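Local coordinates for protein RV0130 (Mycobacterium tuberculosis, PDB 2C2I) that probably hydrates trans-2-enoyl-CoA thioesters and dehydrates (3R)-3-hydroxyacyl-CoA as a homodimeric hot-dog-fold enzyme of fatty acid metabolism, at residues Arg2-Val7 / Gln76-Lys81; Ala8-Ala13 / Ser110-Val115. One frame throughout, in Å; residues are numbered along the deposited sequence.

Contact 1 of 2, residues Arg2-Val7 / Gln76-Lys81; sequences RTFESV and QMYTVK
Strands 3-4 and 79-80 run side by side as a short parallel pair, T3 level with T79 and F4 with V80, joined by backbone bonds whose donors alternate between the two segments. R2 N reaches M77 O, T79 N gives its hydrogen to R2 O, and F4 N bonds T79 O and K81 N bonds F4 O, both at 2.9 Å and almost straight. R2 O is also approached by Y78 CA, at 2.9 Å, in a CA-H...O contact. The pair is a two-stranded parallel sheet, separate from the five-stranded antiparallel sheet of the hot-dog fold, and it ties the N-terminus to the residues that follow helix 70-75.

The two faces of this small sheet differ. On one, T3 and T79 bring their hydroxyls within 3.7 Å (OG1 to OG1), and T3 CG2 rests against CD and CE of K81. The extended K81 side chain lies alongside E5, which is bent at chi2 (-62°); NZ meets E5 OE1 at 3.1 Å on the syn side, 15° out of the carboxylate plane, forming an exposed salt bridge. On the other face F4 is buried, with T79 O and Y78 CB at its ring edge; F4 CE2 lies 3.9 Å from Y78 CB. F4 CZ also sits against one face of the R2 guanidinium, 3.3 Å from its plane and offset toward the rim, while R2 NH2 forms a salt bridge with E16. V80 lies on the F4 face, its CG1 touching V7 CG1, and Y149 of strand 141-149 packs on both V80 and Y78. A water accepts from V7 N and donates to K81 O (2.7 Å), bridging the two segments where helix 7-12 begins.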
ATOM      1  N   ARG A   2       2.957  22.311   9.826  1.00 32.49           N
ATOM      2  CA  ARG A   2       3.185  22.229  11.302  1.00 31.89           C
ATOM      3  C   ARG A   2       4.501  21.505  11.603  1.00 31.10           C
ATOM      4  O   ARG A   2       4.764  20.439  11.050  1.00 31.28           O
ATOM      5  CB  ARG A   2       2.006  21.511  11.952  1.00 31.76           C
ATOM      6  CG  ARG A   2       2.062  21.371  13.455  1.00 34.05           C
ATOM      7  CD  ARG A   2       0.823  20.648  13.965  1.00 35.29           C
ATOM      8  NE  ARG A   2       0.717  20.772  15.418  1.00 37.15           N
ATOM      9  CZ  ARG A   2      -0.283  20.295  16.156  1.00 36.81           C
ATOM     10  NH1 ARG A   2      -1.305  19.647  15.594  1.00 38.21           N
ATOM     11  NH2 ARG A   2      -0.260  20.474  17.467  1.00 35.78           N
ATOM     12  N   THR A   3       5.339  22.094  12.457  1.00 29.73           N
ATOM     13  CA  THR A   3       6.605  21.474  12.850  1.00 28.52           C
ATOM     14  C   THR A   3       6.488  21.036  14.301  1.00 26.58           C
ATOM     15  O   THR A   3       6.167  21.846  15.172  1.00 26.75           O
ATOM     16  CB  THR A   3       7.818  22.437  12.714  1.00 29.69           C
ATOM     17  OG1 THR A   3       8.039  22.754  11.335  1.00 31.16           O
ATOM     18  CG2 THR A   3       9.089  21.797  13.267  1.00 30.14           C
ATOM     19  N   PHE A   4       6.720  19.753  14.548  1.00 23.87           N
ATOM     20  CA  PHE A   4       6.824  19.257  15.908  1.00 21.76           C
ATOM     21  C   PHE A   4       8.307  19.313  16.249  1.00 21.36           C
ATOM     22  O   PHE A   4       9.114  18.642  15.615  1.00 21.99           O
ATOM     23  CB  PHE A   4       6.269  17.830  16.004  1.00 20.31           C
ATOM     24  CG  PHE A   4       4.760  17.751  15.828  1.00 18.57           C
ATOM     25  CD1 PHE A   4       3.908  17.942  16.909  1.00 15.71           C
ATOM     26  CD2 PHE A   4       4.195  17.494  14.578  1.00 18.88           C
ATOM     27  CE1 PHE A   4       2.514  17.885  16.755  1.00 17.47           C
ATOM     28  CE2 PHE A   4       2.807  17.436  14.413  1.00 17.55           C
ATOM     29  CZ  PHE A   4       1.964  17.634  15.499  1.00 17.61           C
ATOM     30  N   GLU A   5       8.666  20.091  17.262  1.00 21.35           N
ATOM     31  CA  GLU A   5      10.078  20.249  17.638  1.00 21.33           C
ATOM     32  C   GLU A   5      10.748  18.955  18.115  1.00 20.32           C
ATOM     33  O   GLU A   5      11.982  18.860  18.132  1.00 19.93           O
ATOM     34  CB  GLU A   5      10.248  21.380  18.673  1.00 22.65           C
ATOM     35  CG  GLU A   5       9.784  22.776  18.195  1.00 27.04           C
ATOM     36  CD  GLU A   5      10.562  23.302  16.986  1.00 33.03           C
ATOM     37  OE1 GLU A   5      11.789  23.035  16.887  1.00 35.88           O
ATOM     38  OE2 GLU A   5       9.947  23.991  16.136  1.00 34.36           O
ATOM     39  N   SER A   6       9.938  17.966  18.507  1.00 18.17           N
ATOM     40  CA  SER A   6      10.435  16.692  19.045  1.00 16.91           C
ATOM     41  C   SER A   6       9.311  15.683  19.108  1.00 15.98           C
ATOM     42  O   SER A   6       8.161  16.045  18.981  1.00 14.35           O
ATOM     43  CB  SER A   6      10.950  16.873  20.478  1.00 16.63           C
ATOM     44  OG  SER A   6       9.848  17.049  21.363  1.00 16.99           O
ATOM     45  N   VAL A   7       9.659  14.421  19.373  1.00 16.31           N
ATOM     46  CA  VAL A   7       8.667  13.346  19.482  1.00 15.46           C
ATOM     47  C   VAL A   7       7.841  13.466  20.755  1.00 15.15           C
ATOM     48  O   VAL A   7       6.695  13.018  20.808  1.00 13.37           O
ATOM     49  CB  VAL A   7       9.312  11.959  19.374  1.00 16.07           C
ATOM     50  CG1 VAL A   7       9.806  11.722  17.940  1.00 16.74           C
ATOM     51  CG2 VAL A   7      10.447  11.751  20.425  1.00 17.43           C
ATOM     52  N   GLN A  76       3.369  17.251   3.506  1.00 18.90           N
ATOM     53  CA  GLN A  76       2.808  18.571   3.239  1.00 19.89           C
ATOM     54  C   GLN A  76       2.124  19.156   4.484  1.00 20.47           C
ATOM     55  O   GLN A  76       1.946  20.379   4.580  1.00 20.24           O
ATOM     56  CB  GLN A  76       1.793  18.524   2.084  1.00 20.38           C
ATOM     57  CG  GLN A  76       2.411  18.310   0.700  1.00 21.31           C
ATOM     58  CD  GLN A  76       1.389  18.301  -0.417  1.00 21.16           C
ATOM     59  OE1 GLN A  76       0.203  18.551  -0.200  1.00 24.78           O
ATOM     60  NE2 GLN A  76       1.845  18.028  -1.624  1.00 26.00           N
HETATM   61  N   MSE A  77       1.758  18.285   5.427  1.00 19.28           N
HETATM   62  CA  MSE A  77       1.028  18.693   6.642  1.00 20.64           C
HETATM   63  C   MSE A  77       1.903  19.019   7.850  1.00 21.22           C
HETATM   64  O   MSE A  77       1.625  19.975   8.572  1.00 22.14           O
HETATM   65  CB  MSE A  77       0.051  17.597   7.056  1.00 20.13           C
HETATM   66  CG  MSE A  77      -0.941  17.194   5.992  1.00 19.91           C
HETATM   67 SE   MSE A  77      -2.001  15.756   6.734  1.00 19.89          SE
HETATM   68  CE  MSE A  77      -2.643  14.961   5.165  1.00 20.19           C
ATOM     69  N   TYR A  78       2.915  18.193   8.111  1.00 21.08           N
ATOM     70  CA  TYR A  78       3.742  18.335   9.327  1.00 21.94           C
ATOM     71  C   TYR A  78       5.074  17.663   9.137  1.00 21.83           C
ATOM     72  O   TYR A  78       5.241  16.829   8.236  1.00 20.93           O
ATOM     73  CB  TYR A  78       3.053  17.754  10.583  1.00 21.62           C
ATOM     74  CG  TYR A  78       2.707  16.284  10.479  1.00 22.21           C
ATOM     75  CD1 TYR A  78       3.540  15.302  11.019  1.00 21.49           C
ATOM     76  CD2 TYR A  78       1.556  15.880   9.825  1.00 21.36           C
ATOM     77  CE1 TYR A  78       3.213  13.941  10.897  1.00 23.27           C
ATOM     78  CE2 TYR A  78       1.225  14.540   9.695  1.00 22.93           C
ATOM     79  CZ  TYR A  78       2.045  13.582  10.223  1.00 22.46           C
ATOM     80  OH  TYR A  78       1.665  12.260  10.078  1.00 24.69           O
ATOM     81  N   THR A  79       6.033  18.051   9.972  1.00 22.00           N
ATOM     82  CA  THR A  79       7.281  17.324  10.072  1.00 23.05           C
ATOM     83  C   THR A  79       7.612  17.147  11.546  1.00 22.01           C
ATOM     84  O   THR A  79       7.079  17.858  12.391  1.00 21.80           O
ATOM     85  CB  THR A  79       8.444  18.046   9.370  1.00 23.79           C
ATOM     86  OG1 THR A  79       8.632  19.326   9.969  1.00 26.09           O
ATOM     87  CG2 THR A  79       8.155  18.220   7.862  1.00 26.63           C
ATOM     88  N   VAL A  80       8.484  16.189  11.834  1.00 21.90           N
ATOM     89  CA  VAL A  80       8.907  15.905  13.203  1.00 22.12           C
ATOM     90  C   VAL A  80      10.439  16.026  13.268  1.00 22.93           C
ATOM     91  O   VAL A  80      11.147  15.298  12.584  1.00 22.46           O
ATOM     92  CB  VAL A  80       8.459  14.488  13.645  1.00 21.60           C
ATOM     93  CG1 VAL A  80       8.955  14.161  15.074  1.00 21.25           C
ATOM     94  CG2 VAL A  80       6.940  14.327  13.545  1.00 20.44           C
ATOM     95  N   LYS A  81      10.937  16.951  14.088  1.00 24.13           N
ATOM     96  CA  LYS A  81      12.379  17.168  14.238  1.00 24.76           C
ATOM     97  C   LYS A  81      12.997  16.167  15.202  1.00 23.93           C
ATOM     98  O   LYS A  81      12.295  15.514  15.985  1.00 23.30           O
ATOM     99  CB  LYS A  81      12.669  18.595  14.725  1.00 25.87           C
ATOM    100  CG  LYS A  81      12.503  19.695  13.688  1.00 28.78           C
ATOM    101  CD  LYS A  81      12.632  21.055  14.354  1.00 33.66           C
ATOM    102  CE  LYS A  81      12.892  22.188  13.345  1.00 35.17           C
ATOM    103  NZ  LYS A  81      12.922  23.526  14.011  1.00 37.56           N
TER
HETATM  104  O   HOH W   1      12.483  14.245  18.319  1.00 21.74           O

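Contact 2 of 2, residues Ala8-Ala13 / Ser110-Val115; sequences ADLAAA and SSLVGV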
ATOM      1  N   ALA A   8       8.409  14.107  21.774  1.00 14.94           N
ATOM      2  CA  ALA A   8       7.613  14.472  22.975  1.00 15.02           C
ATOM      3  C   ALA A   8       6.487  15.439  22.604  1.00 14.71           C
ATOM      4  O   ALA A   8       5.368  15.388  23.148  1.00 14.48           O
ATOM      5  CB  ALA A   8       8.516  15.085  24.026  1.00 15.23           C
ATOM      6  N   ASP A   9       6.763  16.316  21.646  1.00 14.03           N
ATOM      7  CA  ASP A   9       5.769  17.325  21.278  1.00 13.79           C
ATOM      8  C   ASP A   9       4.697  16.662  20.448  1.00 12.94           C
ATOM      9  O   ASP A   9       3.530  17.033  20.522  1.00 11.76           O
ATOM     10  CB  ASP A   9       6.408  18.481  20.531  1.00 13.91           C
ATOM     11  CG  ASP A   9       7.260  19.367  21.447  1.00 16.26           C
ATOM     12  OD1 ASP A   9       7.348  19.061  22.664  1.00 18.81           O
ATOM     13  OD2 ASP A   9       7.826  20.362  20.946  1.00 19.50           O
ATOM     14  N   LEU A  10       5.108  15.674  19.663  1.00 12.98           N
ATOM     15  CA  LEU A  10       4.173  14.849  18.908  1.00 13.42           C
ATOM     16  C   LEU A  10       3.208  14.104  19.867  1.00 12.90           C
ATOM     17  O   LEU A  10       1.975  14.152  19.707  1.00 12.60           O
ATOM     18  CB  LEU A  10       4.954  13.862  18.019  1.00 13.43           C
ATOM     19  CG  LEU A  10       4.142  13.028  17.027  1.00 13.79           C
ATOM     20  CD1 LEU A  10       3.541  13.902  15.945  1.00 13.25           C
ATOM     21  CD2 LEU A  10       4.981  11.885  16.462  1.00 14.57           C
ATOM     22  N   ALA A  11       3.773  13.438  20.868  1.00 13.46           N
ATOM     23  CA  ALA A  11       2.991  12.734  21.893  1.00 13.22           C
ATOM     24  C   ALA A  11       1.952  13.646  22.558  1.00 12.88           C
ATOM     25  O   ALA A  11       0.812  13.232  22.783  1.00 12.48           O
ATOM     26  CB  ALA A  11       3.903  12.117  22.926  1.00 14.96           C
ATOM     27  N   ALA A  12       2.329  14.889  22.839  1.00 13.19           N
ATOM     28  CA  ALA A  12       1.412  15.841  23.484  1.00 13.82           C
ATOM     29  C   ALA A  12       0.229  16.250  22.598  1.00 14.48           C
ATOM     30  O   ALA A  12      -0.775  16.781  23.097  1.00 14.67           O
ATOM     31  CB  ALA A  12       2.170  17.080  23.933  1.00 14.42           C
ATOM     32  N   ALA A  13       0.367  16.008  21.293  1.00 14.03           N
ATOM     33  CA  ALA A  13      -0.656  16.376  20.305  1.00 14.14           C
ATOM     34  C   ALA A  13      -1.577  15.218  19.932  1.00 14.13           C
ATOM     35  O   ALA A  13      -2.429  15.357  19.027  1.00 14.02           O
ATOM     36  CB  ALA A  13       0.004  16.966  19.054  1.00 14.66           C
ATOM     37  N   SER A 110      -5.463  14.495   7.865  1.00 10.33           N
ATOM     38  CA  SER A 110      -5.042  13.492   8.860  1.00  9.80           C
ATOM     39  C   SER A 110      -5.187  13.982  10.307  1.00  9.72           C
ATOM     40  O   SER A 110      -5.075  15.189  10.583  1.00 10.23           O
ATOM     41  CB  SER A 110      -3.581  13.079   8.620  1.00  9.76           C
ATOM     42  OG  SER A 110      -3.413  12.446   7.355  1.00  8.86           O
ATOM     43  N   SER A 111      -5.380  13.036  11.219  1.00 10.17           N
ATOM     44  CA  SER A 111      -5.427  13.316  12.662  1.00 10.81           C
ATOM     45  C   SER A 111      -4.536  12.345  13.385  1.00 10.65           C
ATOM     46  O   SER A 111      -4.359  11.206  12.934  1.00  9.15           O
ATOM     47  CB  SER A 111      -6.851  13.128  13.189  1.00 12.32           C
ATOM     48  OG  SER A 111      -7.749  13.919  12.432  1.00 16.87           O
ATOM     49  N   LEU A 112      -3.972  12.777  14.517  1.00  9.84           N
ATOM     50  CA  LEU A 112      -3.135  11.879  15.300  1.00 10.30           C
ATOM     51  C   LEU A 112      -3.978  11.069  16.293  1.00 10.24           C
ATOM     52  O   LEU A 112      -4.596  11.629  17.220  1.00 10.20           O
ATOM     53  CB  LEU A 112      -2.060  12.712  16.019  1.00 10.12           C
ATOM     54  CG  LEU A 112      -0.955  12.036  16.796  1.00 12.75           C
ATOM     55  CD1 LEU A 112      -0.207  11.056  15.872  1.00 12.86           C
ATOM     56  CD2 LEU A 112      -0.016  13.161  17.274  1.00 11.88           C
ATOM     57  N   VAL A 113      -4.020   9.750  16.091  1.00  9.15           N
ATOM     58  CA  VAL A 113      -4.783   8.869  16.974  1.00  9.67           C
ATOM     59  C   VAL A 113      -4.049   8.654  18.297  1.00 10.01           C
ATOM     60  O   VAL A 113      -4.648   8.763  19.385  1.00 11.16           O
ATOM     61  CB  VAL A 113      -5.109   7.532  16.288  1.00  9.19           C
ATOM     62  CG1 VAL A 113      -5.843   6.595  17.235  1.00 11.22           C
ATOM     63  CG2 VAL A 113      -5.977   7.792  15.065  1.00 10.18           C
ATOM     64  N   GLY A 114      -2.750   8.397  18.214  1.00  9.69           N
ATOM     65  CA  GLY A 114      -1.997   8.072  19.413  1.00  9.97           C
ATOM     66  C   GLY A 114      -0.526   7.986  19.118  1.00 10.54           C
ATOM     67  O   GLY A 114      -0.128   7.822  17.967  1.00  8.18           O
ATOM     68  N   VAL A 115       0.286   8.097  20.169  1.00 10.45           N
ATOM     69  CA  VAL A 115       1.716   8.026  20.018  1.00 11.72           C
ATOM     70  C   VAL A 115       2.224   7.119  21.105  1.00 12.69           C
ATOM     71  O   VAL A 115       1.890   7.320  22.266  1.00 13.92           O
ATOM     72  CB  VAL A 115       2.379   9.411  20.186  1.00 11.47           C
ATOM     73  CG1 VAL A 115       3.886   9.273  20.146  1.00 12.81           C
ATOM     74  CG2 VAL A 115       1.884  10.391  19.079  1.00 11.84           C
TER
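The short N-terminal helix 7-12 and A13 just after it pack through L10, A11 and A13 against strand 105-119 of the hot-dog sheet, where L112 and V115 both point toward them. The helix and strand segments pass 8.0 Å apart between axes, their directions 127° from each other. The contact is entirely apolar between side chains.

L112 makes the contacts at the C-terminal end of the helix. Its CG stands anti to the backbone N (chi1 -174°), and the branch CD2 touches L10 CD1 at 3.9 Å and A13 CB at 4.2 Å. The same methyl lies 3.3 Å from L10 O and also near A13 O, so it sits against the carbonyl of L10 in the last turn and that of A13 just beyond the helix. L10 O also accepts a hydrogen bond from A13 N, 2.9 Å away, where the helix ends. The side chains of L10 and L112 meet at a slant, and L10 CG also comes up to V115 CG2 at 4.0 Å.

V115 takes the A11 end of the contact with both of its methyls. CG1, anti to the backbone N (chi1 175°), meets A11 CB at 4.0 Å, while CG2 lies against A11 CA and beside L10 O. The small A11 side chain is consistent with the close approach of V115 CB to A11 CA, 3.8 Å. L10 and A13 are buried, while A11 lies exposed at the border.

Between the two inward-pointing residues, V113 and G114 both face T126 on strand 122-133. The extra residue lets L112 and V115, three apart in sequence, present their side chains to the same helix: a classic beta bulge in the long strand 105-119 of the antiparallel hot-dog sheet of the MaoC-like family.

How the contacts relate
Contacts 1 and 2 are neighbours, their centres about 10 Å apart, and strand 3-4 runs almost directly into helix 7-12. F4 joins them: its ring meets A13 CB through CE1 at 3.5 Å and L10 CA through CD1 at 3.7 Å. A second junction lies at the selenomethionine M77, whose CE approaches S110 OG at 3.4 Å. S6, at the N-cap of the helix, bonds D9 N through OG. Both contacts lie near residues that probably contribute to the substrate site of the homodimeric partner, though the partner chain touches neither: the V80 side chain is about 7 Å from that of A86, and the side chain of V115 about 6 Å from that of Q124.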